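Local coordinates for ALDH21) (Physcomitrella patens subsp. patens, PDB 5N5S), which probably oxidises D-glyceraldehyde 3-phosphate to 3-phosphoglycerate with NADP(+), as a non-phosphorylating member of the aldehyde dehydrogenase family, at residues R325-E330 with L421-S426; E256-L261 with G278-V283. All coordinates share one frame; numbering follows the deposited sequence.

Contact 1. Residues R325-E330 with L421-S426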
# COMPACT_ATOMS: atom_id res chain seq x y z
N ARG B 325 17.61 -22.22 23.49
CA ARG B 325 17.27 -21.87 24.87
C ARG B 325 15.78 -22.01 25.17
O ARG B 325 14.94 -21.50 24.42
CB ARG B 325 17.78 -20.46 25.20
CG ARG B 325 19.30 -20.31 25.03
CD ARG B 325 19.81 -18.92 25.31
NE ARG B 325 19.45 -17.97 24.26
CZ ARG B 325 18.83 -16.82 24.48
NH1 ARG B 325 18.56 -16.00 23.47
NH2 ARG B 325 18.48 -16.47 25.71
N LEU B 326 15.45 -22.69 26.27
CA LEU B 326 14.07 -22.91 26.70
C LEU B 326 13.85 -22.35 28.11
O LEU B 326 14.48 -22.80 29.06
CB LEU B 326 13.71 -24.41 26.61
CG LEU B 326 12.28 -24.84 26.96
CD1 LEU B 326 11.23 -24.07 26.14
CD2 LEU B 326 12.11 -26.33 26.77
N TYR B 327 12.95 -21.36 28.23
CA TYR B 327 12.58 -20.69 29.49
C TYR B 327 11.16 -21.07 29.86
O TYR B 327 10.22 -20.74 29.14
CB TYR B 327 12.76 -19.16 29.37
CG TYR B 327 14.19 -18.76 29.05
CD1 TYR B 327 15.13 -18.62 30.06
CD2 TYR B 327 14.60 -18.58 27.73
CE1 TYR B 327 16.46 -18.30 29.77
CE2 TYR B 327 15.93 -18.27 27.43
CZ TYR B 327 16.85 -18.13 28.45
OH TYR B 327 18.16 -17.83 28.15
N VAL B 328 11.02 -21.82 30.97
CA VAL B 328 9.72 -22.32 31.45
C VAL B 328 9.38 -21.70 32.80
O VAL B 328 10.23 -21.70 33.70
CB VAL B 328 9.65 -23.87 31.48
CG1 VAL B 328 8.25 -24.36 31.84
CG2 VAL B 328 10.10 -24.47 30.14
N HIS B 329 8.15 -21.17 32.94
CA HIS B 329 7.66 -20.57 34.19
C HIS B 329 7.68 -21.63 35.30
O HIS B 329 7.33 -22.79 35.04
CB HIS B 329 6.26 -19.96 34.02
CG HIS B 329 5.81 -19.16 35.21
ND1 HIS B 329 5.08 -19.74 36.23
CD2 HIS B 329 6.05 -17.86 35.52
CE1 HIS B 329 4.87 -18.78 37.12
NE2 HIS B 329 5.44 -17.64 36.75
N GLU B 330 8.12 -21.24 36.51
CA GLU B 330 8.29 -22.09 37.70
C GLU B 330 7.12 -23.04 38.01
O GLU B 330 7.36 -24.17 38.46
CB GLU B 330 8.63 -21.23 38.93
CG GLU B 330 7.54 -20.27 39.37
CD GLU B 330 7.85 -19.30 40.49
OE1 GLU B 330 8.95 -19.40 41.09
OE2 GLU B 330 6.98 -18.45 40.78
N LEU B 421 19.12 -25.84 26.01
CA LEU B 421 19.48 -25.31 27.31
C LEU B 421 18.21 -24.91 28.08
O LEU B 421 17.53 -23.97 27.68
CB LEU B 421 20.42 -24.11 27.13
CG LEU B 421 21.93 -24.34 27.21
CD1 LEU B 421 22.40 -25.55 26.39
CD2 LEU B 421 22.65 -23.12 26.72
N LEU B 422 17.89 -25.68 29.15
CA LEU B 422 16.71 -25.50 29.99
C LEU B 422 16.94 -24.52 31.14
O LEU B 422 17.93 -24.62 31.87
CB LEU B 422 16.24 -26.84 30.58
CG LEU B 422 14.76 -27.23 30.42
CD1 LEU B 422 14.46 -28.50 31.18
CD2 LEU B 422 13.78 -26.15 30.87
N TYR B 423 15.99 -23.59 31.30
CA TYR B 423 16.00 -22.60 32.37
C TYR B 423 14.59 -22.39 32.94
O TYR B 423 13.59 -22.54 32.23
CB TYR B 423 16.57 -21.26 31.89
CG TYR B 423 17.98 -21.32 31.32
CD1 TYR B 423 19.09 -21.30 32.15
CD2 TYR B 423 18.19 -21.38 29.94
CE1 TYR B 423 20.38 -21.35 31.63
CE2 TYR B 423 19.48 -21.41 29.41
CZ TYR B 423 20.57 -21.39 30.26
OH TYR B 423 21.84 -21.44 29.73
N LYS B 424 14.54 -22.04 34.23
CA LYS B 424 13.32 -21.72 34.97
C LYS B 424 13.26 -20.20 35.16
O LYS B 424 14.29 -19.58 35.43
CB LYS B 424 13.37 -22.41 36.35
CG LYS B 424 12.07 -22.37 37.15
CD LYS B 424 12.29 -22.55 38.66
CE LYS B 424 12.08 -23.97 39.15
NZ LYS B 424 12.43 -24.13 40.59
N TYR B 425 12.07 -19.61 35.11
CA TYR B 425 11.90 -18.18 35.42
C TYR B 425 10.69 -17.99 36.33
O TYR B 425 9.82 -18.86 36.38
CB TYR B 425 11.84 -17.29 34.14
CG TYR B 425 10.54 -17.40 33.37
CD1 TYR B 425 9.47 -16.55 33.64
CD2 TYR B 425 10.39 -18.34 32.35
CE1 TYR B 425 8.28 -16.64 32.93
CE2 TYR B 425 9.21 -18.41 31.62
CZ TYR B 425 8.15 -17.58 31.92
OH TYR B 425 6.97 -17.69 31.24
N SER B 426 10.65 -16.86 37.06
CA SER B 426 9.53 -16.57 37.97
C SER B 426 8.74 -15.34 37.51
O SER B 426 7.53 -15.27 37.75
CB SER B 426 10.00 -16.41 39.41
OG SER B 426 10.86 -15.29 39.58
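Tyr425 lays its ring across the backbone of the neighbouring strand at Val328 and His329, with CE2 only 3.2 Å from His329 N and the CA of His329 over one face. The ring reaches there because its CG sits between backbone N and carbonyl carbon (chi1 74°), which folds it back over the partner strand. His329 turns the other way, CG anti to its N, and crosses Tyr425 at about a right angle: the imidazole edge is directed at the tyrosine face in an offset edge-to-face pair, planes at 79°, with His329 CD2 3.6 Å from Tyr425 CE1. Its NE2 adds a weak, bent bond to Ser426 O. Farther back on the same face, Tyr423 and Tyr327 lie side by side and point the same way; their planes are nearly parallel but slid apart, so Tyr423 CD2 meets Tyr327 CE1 and Tyr423 CB meets Tyr327 CD1, each at 3.5 Å. Arg325 NH2 donates to Tyr327 OH, 2.8 Å away and close to the guanidinium plane. Beneath the rings runs a parallel ladder, including Val328 N to Tyr423 O at 3.0 Å. Tyr423 and Tyr425 thus pack their rings on strand 323-329 while their hydroxyls bond outside the pair, to Val404 O and to Asp295 OD1 just after strand 290-294, joining strand 419-425 to both.

Contact 2. Residues E256-L261 with G278-V283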
# COMPACT_ATOMS: atom_id res chain seq x y z
N GLU B 256 33.41 -5.38 -8.14
CA GLU B 256 32.58 -4.20 -8.42
C GLU B 256 31.51 -4.40 -9.51
O GLU B 256 30.64 -3.54 -9.64
CB GLU B 256 33.45 -2.97 -8.73
CG GLU B 256 34.25 -3.07 -10.02
CD GLU B 256 35.34 -2.02 -10.16
OE1 GLU B 256 36.52 -2.37 -10.01
OE2 GLU B 256 35.00 -0.84 -10.42
N ARG B 257 31.56 -5.51 -10.30
CA ARG B 257 30.56 -5.80 -11.34
C ARG B 257 29.23 -6.28 -10.75
O ARG B 257 28.20 -6.23 -11.43
CB ARG B 257 31.09 -6.79 -12.40
CG ARG B 257 32.13 -6.22 -13.36
CD ARG B 257 32.88 -7.32 -14.13
NE ARG B 257 33.75 -8.09 -13.25
CZ ARG B 257 34.34 -9.24 -13.57
NH1 ARG B 257 34.16 -9.77 -14.78
NH2 ARG B 257 35.10 -9.88 -12.69
N PHE B 258 29.25 -6.73 -9.49
CA PHE B 258 28.04 -7.14 -8.79
C PHE B 258 27.50 -5.88 -8.08
O PHE B 258 28.27 -5.14 -7.46
CB PHE B 258 28.33 -8.21 -7.73
CG PHE B 258 28.75 -9.58 -8.20
CD1 PHE B 258 27.87 -10.39 -8.92
CD2 PHE B 258 29.96 -10.14 -7.80
CE1 PHE B 258 28.21 -11.70 -9.27
CE2 PHE B 258 30.30 -11.45 -8.14
CZ PHE B 258 29.42 -12.22 -8.87
N LYS B 259 26.18 -5.65 -8.19
CA LYS B 259 25.52 -4.50 -7.56
C LYS B 259 24.95 -4.87 -6.19
O LYS B 259 24.65 -3.99 -5.38
CB LYS B 259 24.46 -3.89 -8.50
CG LYS B 259 25.03 -3.30 -9.81
CD LYS B 259 25.98 -2.08 -9.62
CE LYS B 259 25.35 -0.70 -9.36
NZ LYS B 259 24.57 -0.19 -10.52
N LEU B 260 24.84 -6.18 -5.92
CA LEU B 260 24.36 -6.71 -4.66
C LEU B 260 25.04 -8.04 -4.33
O LEU B 260 25.26 -8.87 -5.21
CB LEU B 260 22.82 -6.88 -4.69
CG LEU B 260 22.15 -7.66 -3.52
CD1 LEU B 260 21.94 -6.78 -2.30
CD2 LEU B 260 20.85 -8.27 -3.95
N LEU B 261 25.35 -8.21 -3.04
CA LEU B 261 25.86 -9.44 -2.47
C LEU B 261 24.80 -9.92 -1.46
O LEU B 261 24.45 -9.19 -0.53
CB LEU B 261 27.23 -9.25 -1.78
CG LEU B 261 27.69 -10.37 -0.80
CD1 LEU B 261 27.97 -11.70 -1.53
CD2 LEU B 261 28.90 -9.94 -0.01
N GLY B 278 32.94 -3.60 -0.70
CA GLY B 278 33.08 -2.39 -1.50
C GLY B 278 31.79 -1.59 -1.56
O GLY B 278 31.10 -1.46 -0.55
N LYS B 279 31.47 -1.03 -2.74
CA LYS B 279 30.32 -0.17 -3.02
C LYS B 279 28.95 -0.84 -3.01
O LYS B 279 27.96 -0.20 -2.64
CB LYS B 279 30.53 0.54 -4.38
CG LYS B 279 31.68 1.53 -4.35
CD LYS B 279 31.83 2.33 -5.64
CE LYS B 279 33.16 3.07 -5.66
NZ LYS B 279 33.84 2.97 -6.98
N LYS B 280 28.87 -2.13 -3.42
CA LYS B 280 27.63 -2.91 -3.55
C LYS B 280 26.73 -2.97 -2.30
O LYS B 280 27.21 -2.87 -1.16
CB LYS B 280 27.93 -4.34 -4.03
CG LYS B 280 28.76 -5.18 -3.07
CD LYS B 280 28.98 -6.63 -3.53
CE LYS B 280 29.85 -6.86 -4.74
NZ LYS B 280 31.13 -6.09 -4.72
N LYS B 281 25.42 -3.18 -2.53
CA LYS B 281 24.48 -3.37 -1.44
C LYS B 281 24.71 -4.79 -0.88
O LYS B 281 25.23 -5.66 -1.57
CB LYS B 281 23.01 -3.15 -1.87
CG LYS B 281 22.67 -1.68 -2.10
CD LYS B 281 21.16 -1.43 -2.24
CE LYS B 281 20.87 -0.06 -2.81
NZ LYS B 281 19.43 0.30 -2.73
N VAL B 282 24.38 -4.98 0.40
CA VAL B 282 24.59 -6.23 1.11
C VAL B 282 23.31 -6.68 1.85
O VAL B 282 22.58 -5.85 2.40
CB VAL B 282 25.85 -6.08 2.02
CG1 VAL B 282 25.74 -6.86 3.32
CG2 VAL B 282 27.12 -6.43 1.27
N VAL B 283 23.04 -8.00 1.80
CA VAL B 283 21.97 -8.71 2.49
C VAL B 283 22.70 -9.79 3.28
O VAL B 283 23.49 -10.55 2.69
CB VAL B 283 20.91 -9.31 1.51
CG1 VAL B 283 19.87 -10.15 2.27
CG2 VAL B 283 20.23 -8.22 0.70
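The beta-alpha-beta unit of strand 260-264, helix 267-276 and strand 281-285 belongs to the parallel strands of the sheet in the Rossmann-type, NADP-binding part of the fold, and this contact joins the beginnings of its two strands. Lys280, just ahead of the second strand, is the side chain that fills the join. Its CG lies between backbone N and carbonyl carbon (chi1 64°), and further bends at chi3 and chi4 curl the chain back along 256-261. The methylenes do the packing: CB rests 3.5 Å from Phe258 O, CD meets Leu261 CB at 3.6 Å, and CE comes equally near Phe258 CB. The ammonium NZ then ends among three backbone carbonyls, those of Thr253, Asp255 and Ala277, and donates a hydrogen bond to each. Shortened to an alanine, this side chain is likely to leave the three carbonyl oxygens without their shared donor and to open a gap beside Phe258 and Leu261.

Beyond it the strands pair in parallel. Lys281 N bonds to Lys259 O from above the carbonyl plane, whereas Leu261 N to Lys281 O is straighter at 2.9 Å, and Val283 N to Leu261 O follows at 3.0 Å. Leu260 sends CD1 across to Val283 CG2, 3.7 Å away; on the other face Leu261 and Val282 lie side by side, and Leu261 also packs on Met273 of the connecting helix. Lys281 leads outward to a salt bridge with Glu503, while Lys274 of a second subunit bonds to Gly278 O and Lys280 O. With three carbonyl acceptors round it, the buried ammonium of Lys280 is likely to stay protonated, and it links the end of helix 251-254 and the loop after it to the residue following helix 267-276.

Overall arrangement
Contact 2 closes before contact 1 opens along the chain, and the two lie on opposite sides of the chain's centre, their own centres 42 Å apart and their nearest atoms about 22 Å apart. Both are parallel strand pairs, but in different sheets: strands 260-264 and 281-285 are neighbours in the sheet of the nucleotide-binding part, while 323-329 and 419-425 pair in the sheet that also contains 290-294 and 443-447. Strand 260-264 runs to Ser266 and strand 281-285 to Glu285, also a predicted active-site residue, while Cys320 and Glu414 precede strands 323-329 and 419-425; all four bind NADP(+). Contact 1 lies farther along its strands, the Arg325 side chain about 13 Å from the cofactor.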